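Local coordinates for protein CheA (Treponema denticola, PDB 6Y1Y) that probably relays chemoreceptor signals to the flagellar motors as an autophosphorylating histidine kinase, represented here by its dimerization domain, at residues L16-S30 with F104-L118. Sequence-based numbering, arbitrary orientation.
Sequences LVSETVITKASLNQS and FKSSSQNLGRISGEL
In Thr23, chi1 of -61° sets OG1 opposite the carbonyl carbon and CG2 opposite the backbone N, and the two branches part at the facing helix: OG1 meets Asn110 ND2 and the CD1 of Ile114, while CG2 drops onto Ser107 O and Leu111 CB. This is a knob in the hole formed by Ser107, Asn110, Leu111 and Ile114. Asn110 ND2 donates to Thr23 OG1 over 3.2 Å in a bent bond, the acceptor lying somewhat out of the amide plane, and OG1 in turn donates to Glu19 O one turn earlier in its own helix, so the hydroxyl both gives and accepts. Arg113 is bent at chi3 (57°), which curls its guanidinium back to the seam. There NH2 forms a salt bridge with Glu19 OE1 at 2.8 Å, on the syn side but tilted out of the carboxylate plane, while OE1 lies close to the guanidinium plane. The same NH2 also donates to Asn110 OD1, and NH1 pairs with Glu117 OE1 at 2.7 Å, so one cation lies between two carboxylates and probably eases their mutual repulsion. Water 1 links Glu19 OE1 to Asn110 ND2.

Beside this polar edge Ile114 is a knob in return, set among Leu16, Glu19, Thr20 and Thr23. Leu118 CD2 packs on Leu16 CB at 3.8 Å. Farther along, Leu27 fills the hole between Phe104, Ser107, Ser108 and Leu111; Leu27 CD2 touches the ring edge at Phe104 CE1, 3.6 Å away. Water 2 joins Ser107 OG to Ser30 OG.

Such interlocking is that of an antiparallel coiled coil: over 16-30 and 104-118 the axes come within 9.6 Å at 154°, where helix 7-67 runs against helix 93-125 inside one subunit. The second subunit completes the bundle, its Leu111 packing on Leu27 and its Phe104 stacking on Phe104 between the two hairpins.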
# COMPACT_ATOMS: atom_id res chain seq x y z
N LEU B 16 18.25 -14.59 -18.85
CA LEU B 16 17.04 -14.73 -18.05
C LEU B 16 17.31 -14.42 -16.58
O LEU B 16 16.49 -13.78 -15.91
CB LEU B 16 16.45 -16.13 -18.20
CG LEU B 16 15.58 -16.35 -19.44
CD1 LEU B 16 15.07 -17.78 -19.50
CD2 LEU B 16 14.41 -15.37 -19.46
N VAL B 17 18.46 -14.85 -16.07
CA VAL B 17 18.79 -14.56 -14.67
C VAL B 17 19.05 -13.07 -14.50
O VAL B 17 18.67 -12.46 -13.49
CB VAL B 17 19.98 -15.41 -14.20
CG1 VAL B 17 20.43 -14.98 -12.81
CG2 VAL B 17 19.62 -16.89 -14.22
N SER B 18 19.66 -12.44 -15.51
CA SER B 18 19.84 -10.99 -15.47
C SER B 18 18.49 -10.27 -15.39
O SER B 18 18.34 -9.32 -14.61
CB SER B 18 20.62 -10.53 -16.70
OG SER B 18 20.66 -9.12 -16.78
N GLU B 19 17.52 -10.70 -16.19
CA GLU B 19 16.18 -10.12 -16.11
C GLU B 19 15.56 -10.34 -14.73
O GLU B 19 14.80 -9.50 -14.24
CB GLU B 19 15.26 -10.73 -17.17
CG GLU B 19 15.48 -10.27 -18.60
CD GLU B 19 14.37 -10.77 -19.50
OE1 GLU B 19 13.29 -10.15 -19.51
OE2 GLU B 19 14.57 -11.80 -20.19
N THR B 20 15.84 -11.50 -14.13
CA THR B 20 15.32 -11.79 -12.80
C THR B 20 15.90 -10.83 -11.77
O THR B 20 15.18 -10.32 -10.91
CB THR B 20 15.65 -13.23 -12.40
OG1 THR B 20 15.13 -14.14 -13.39
CG2 THR B 20 15.04 -13.57 -11.05
N VAL B 21 17.21 -10.57 -11.87
CA VAL B 21 17.87 -9.67 -10.93
C VAL B 21 17.35 -8.25 -11.08
O VAL B 21 17.16 -7.53 -10.09
CB VAL B 21 19.40 -9.74 -11.13
CG1 VAL B 21 20.09 -8.61 -10.37
CG2 VAL B 21 19.93 -11.10 -10.68
N ILE B 22 17.09 -7.82 -12.32
CA ILE B 22 16.55 -6.49 -12.55
C ILE B 22 15.16 -6.38 -11.95
O ILE B 22 14.83 -5.41 -11.26
CB ILE B 22 16.51 -6.18 -14.06
CG1 ILE B 22 17.93 -6.11 -14.63
CG2 ILE B 22 15.71 -4.91 -14.33
CD1 ILE B 22 17.98 -6.04 -16.14
N THR B 23 14.34 -7.40 -12.19
CA THR B 23 13.00 -7.41 -11.62
C THR B 23 13.04 -7.42 -10.10
O THR B 23 12.28 -6.69 -9.44
CB THR B 23 12.23 -8.61 -12.18
OG1 THR B 23 12.15 -8.48 -13.61
CG2 THR B 23 10.83 -8.66 -11.62
N LYS B 24 13.94 -8.22 -9.51
CA LYS B 24 14.10 -8.23 -8.06
C LYS B 24 14.46 -6.84 -7.52
O LYS B 24 13.91 -6.40 -6.51
CB LYS B 24 15.17 -9.25 -7.64
CG LYS B 24 15.32 -9.43 -6.12
CD LYS B 24 16.35 -8.48 -5.46
CE LYS B 24 16.07 -8.35 -3.95
NZ LYS B 24 16.99 -7.42 -3.23
N ALA B 25 15.38 -6.15 -8.19
CA ALA B 25 15.74 -4.81 -7.74
C ALA B 25 14.54 -3.88 -7.78
O ALA B 25 14.35 -3.04 -6.89
CB ALA B 25 16.89 -4.26 -8.59
N SER B 26 13.68 -4.04 -8.79
CA SER B 26 12.50 -3.18 -8.88
C SER B 26 11.50 -3.54 -7.79
O SER B 26 10.90 -2.65 -7.17
CB SER B 26 11.88 -3.32 -10.27
OG SER B 26 10.62 -2.67 -10.36
N LEU B 27 11.34 -4.83 -7.51
CA LEU B 27 10.45 -5.26 -6.44
C LEU B 27 10.95 -4.77 -5.09
O LEU B 27 10.15 -4.37 -4.24
CB LEU B 27 10.32 -6.79 -6.44
CG LEU B 27 9.50 -7.33 -7.61
CD1 LEU B 27 9.75 -8.81 -7.81
CD2 LEU B 27 8.01 -7.06 -7.41
N ASN B 28 12.27 -4.77 -4.88
CA ASN B 28 12.81 -4.21 -3.65
C ASN B 28 12.43 -2.74 -3.50
O ASN B 28 12.02 -2.31 -2.41
CB ASN B 28 14.33 -4.38 -3.61
CG ASN B 28 14.95 -3.81 -2.35
OD1 ASN B 28 14.66 -4.26 -1.23
ND2 ASN B 28 15.79 -2.80 -2.52
N GLN B 29 12.54 -1.96 -4.57
CA GLN B 29 12.14 -0.56 -4.49
C GLN B 29 10.65 -0.43 -4.19
O GLN B 29 10.25 0.50 -3.47
CB GLN B 29 12.51 0.16 -5.78
CG GLN B 29 14.02 0.40 -5.90
CD GLN B 29 14.60 1.13 -4.69
OE1 GLN B 29 15.51 0.64 -4.03
NE2 GLN B 29 14.07 2.32 -4.41
N SER B 30 9.83 -1.37 -4.68
CA SER B 30 8.41 -1.32 -4.36
C SER B 30 8.16 -1.62 -2.89
O SER B 30 7.26 -1.03 -2.29
CB SER B 30 7.63 -2.31 -5.22
OG SER B 30 7.36 -1.79 -6.52
N PHE B 104 4.08 -2.24 -8.79
CA PHE B 104 4.28 -3.57 -8.23
C PHE B 104 3.63 -4.64 -9.12
O PHE B 104 4.26 -5.65 -9.45
CB PHE B 104 3.73 -3.59 -6.80
CG PHE B 104 3.82 -4.92 -6.09
CD1 PHE B 104 4.75 -5.88 -6.47
CD2 PHE B 104 3.01 -5.18 -5.01
CE1 PHE B 104 4.81 -7.10 -5.79
CE2 PHE B 104 3.08 -6.40 -4.32
CZ PHE B 104 3.98 -7.35 -4.72
N LYS B 105 2.38 -4.42 -9.54
CA LYS B 105 1.72 -5.38 -10.41
C LYS B 105 2.51 -5.59 -11.69
O LYS B 105 2.56 -6.72 -12.22
CB LYS B 105 0.30 -4.90 -10.73
CG LYS B 105 -0.69 -5.09 -9.61
CD LYS B 105 -2.03 -4.51 -10.02
CE LYS B 105 -3.13 -4.98 -9.10
NZ LYS B 105 -4.45 -4.42 -9.52
N SER B 106 3.09 -4.53 -12.24
CA SER B 106 3.86 -4.65 -13.48
C SER B 106 5.08 -5.53 -13.28
O SER B 106 5.32 -6.46 -14.06
CB SER B 106 4.28 -3.25 -13.96
OG SER B 106 4.96 -3.32 -15.20
N SER B 107 5.83 -5.30 -12.20
CA SER B 107 7.04 -6.09 -11.95
C SER B 107 6.70 -7.53 -11.60
O SER B 107 7.42 -8.46 -11.99
CB SER B 107 7.86 -5.46 -10.84
OG SER B 107 8.36 -4.18 -11.21
N SER B 108 5.61 -7.73 -10.84
CA SER B 108 5.18 -9.09 -10.50
C SER B 108 4.78 -9.87 -11.75
O SER B 108 5.12 -11.05 -11.89
CB SER B 108 4.01 -9.02 -9.52
OG SER B 108 3.61 -10.32 -9.11
N GLN B 109 4.06 -9.23 -12.67
CA GLN B 109 3.70 -9.95 -13.89
C GLN B 109 4.93 -10.29 -14.70
O GLN B 109 5.02 -11.39 -15.28
CB GLN B 109 2.73 -9.13 -14.73
CG GLN B 109 2.27 -9.89 -15.95
CD GLN B 109 1.16 -9.19 -16.69
OE1 GLN B 109 -0.01 -9.24 -16.29
NE2 GLN B 109 1.50 -8.55 -17.79
N ASN B 110 5.90 -9.38 -14.76
CA ASN B 110 7.14 -9.67 -15.47
C ASN B 110 7.86 -10.85 -14.83
O ASN B 110 8.38 -11.72 -15.53
CB ASN B 110 8.03 -8.43 -15.49
CG ASN B 110 9.08 -8.50 -16.58
OD1 ASN B 110 8.78 -8.84 -17.72
ND2 ASN B 110 10.32 -8.19 -16.22
N LEU B 111 7.85 -10.91 -13.50
CA LEU B 111 8.49 -12.04 -12.82
C LEU B 111 7.81 -13.35 -13.18
O LEU B 111 8.49 -14.36 -13.38
CB LEU B 111 8.46 -11.82 -11.31
CG LEU B 111 9.09 -12.96 -10.50
CD1 LEU B 111 10.55 -13.11 -10.85
CD2 LEU B 111 8.92 -12.72 -9.02
N GLY B 112 6.48 -13.34 -13.29
CA GLY B 112 5.79 -14.55 -13.72
C GLY B 112 6.22 -15.00 -15.10
O GLY B 112 6.45 -16.19 -15.33
N ARG B 113 6.38 -14.06 -16.03
CA ARG B 113 6.83 -14.42 -17.37
C ARG B 113 8.25 -14.97 -17.34
O ARG B 113 8.54 -16.00 -17.95
CB ARG B 113 6.73 -13.22 -18.31
CG ARG B 113 7.18 -13.54 -19.73
CD ARG B 113 7.40 -12.30 -20.57
NE ARG B 113 8.39 -11.39 -19.99
CZ ARG B 113 9.70 -11.58 -20.03
NH1 ARG B 113 10.21 -12.65 -20.63
NH2 ARG B 113 10.52 -10.69 -19.47
N ILE B 114 9.14 -14.30 -16.61
CA ILE B 114 10.52 -14.75 -16.53
C ILE B 114 10.60 -16.13 -15.89
O ILE B 114 11.34 -17.01 -16.35
CB ILE B 114 11.38 -13.72 -15.77
CG1 ILE B 114 11.43 -12.40 -16.55
CG2 ILE B 114 12.79 -14.25 -15.55
CD1 ILE B 114 11.77 -11.23 -15.67
N SER B 115 9.81 -16.35 -14.83
CA SER B 115 9.87 -17.63 -14.13
C SER B 115 9.42 -18.77 -15.02
O SER B 115 9.98 -19.88 -14.96
CB SER B 115 9.01 -17.58 -12.86
OG SER B 115 7.64 -17.68 -13.17
N GLY B 116 8.42 -18.53 -15.87
CA GLY B 116 8.03 -19.54 -16.85
C GLY B 116 9.15 -19.85 -17.83
O GLY B 116 9.40 -21.02 -18.16
N GLU B 117 9.85 -18.82 -18.29
CA GLU B 117 10.97 -19.03 -19.20
C GLU B 117 12.13 -19.73 -18.50
O GLU B 117 12.79 -20.59 -19.10
CB GLU B 117 11.43 -17.69 -19.78
CG GLU B 117 10.46 -17.08 -20.79
CD GLU B 117 11.08 -15.91 -21.54
OE1 GLU B 117 11.53 -14.95 -20.89
OE2 GLU B 117 11.11 -15.96 -22.79
N LEU B 118 12.40 -19.37 -17.24
CA LEU B 118 13.45 -20.05 -16.48
C LEU B 118 13.15 -21.53 -16.33
O LEU B 118 14.05 -22.37 -16.43
CB LEU B 118 13.61 -19.41 -15.11
CG LEU B 118 14.43 -18.13 -14.98
CD1 LEU B 118 14.17 -17.51 -13.61
CD2 LEU B 118 15.91 -18.38 -15.18
O HOH W 1 12.52 -8.17 -17.93
O HOH W 2 8.19 -3.09 -8.83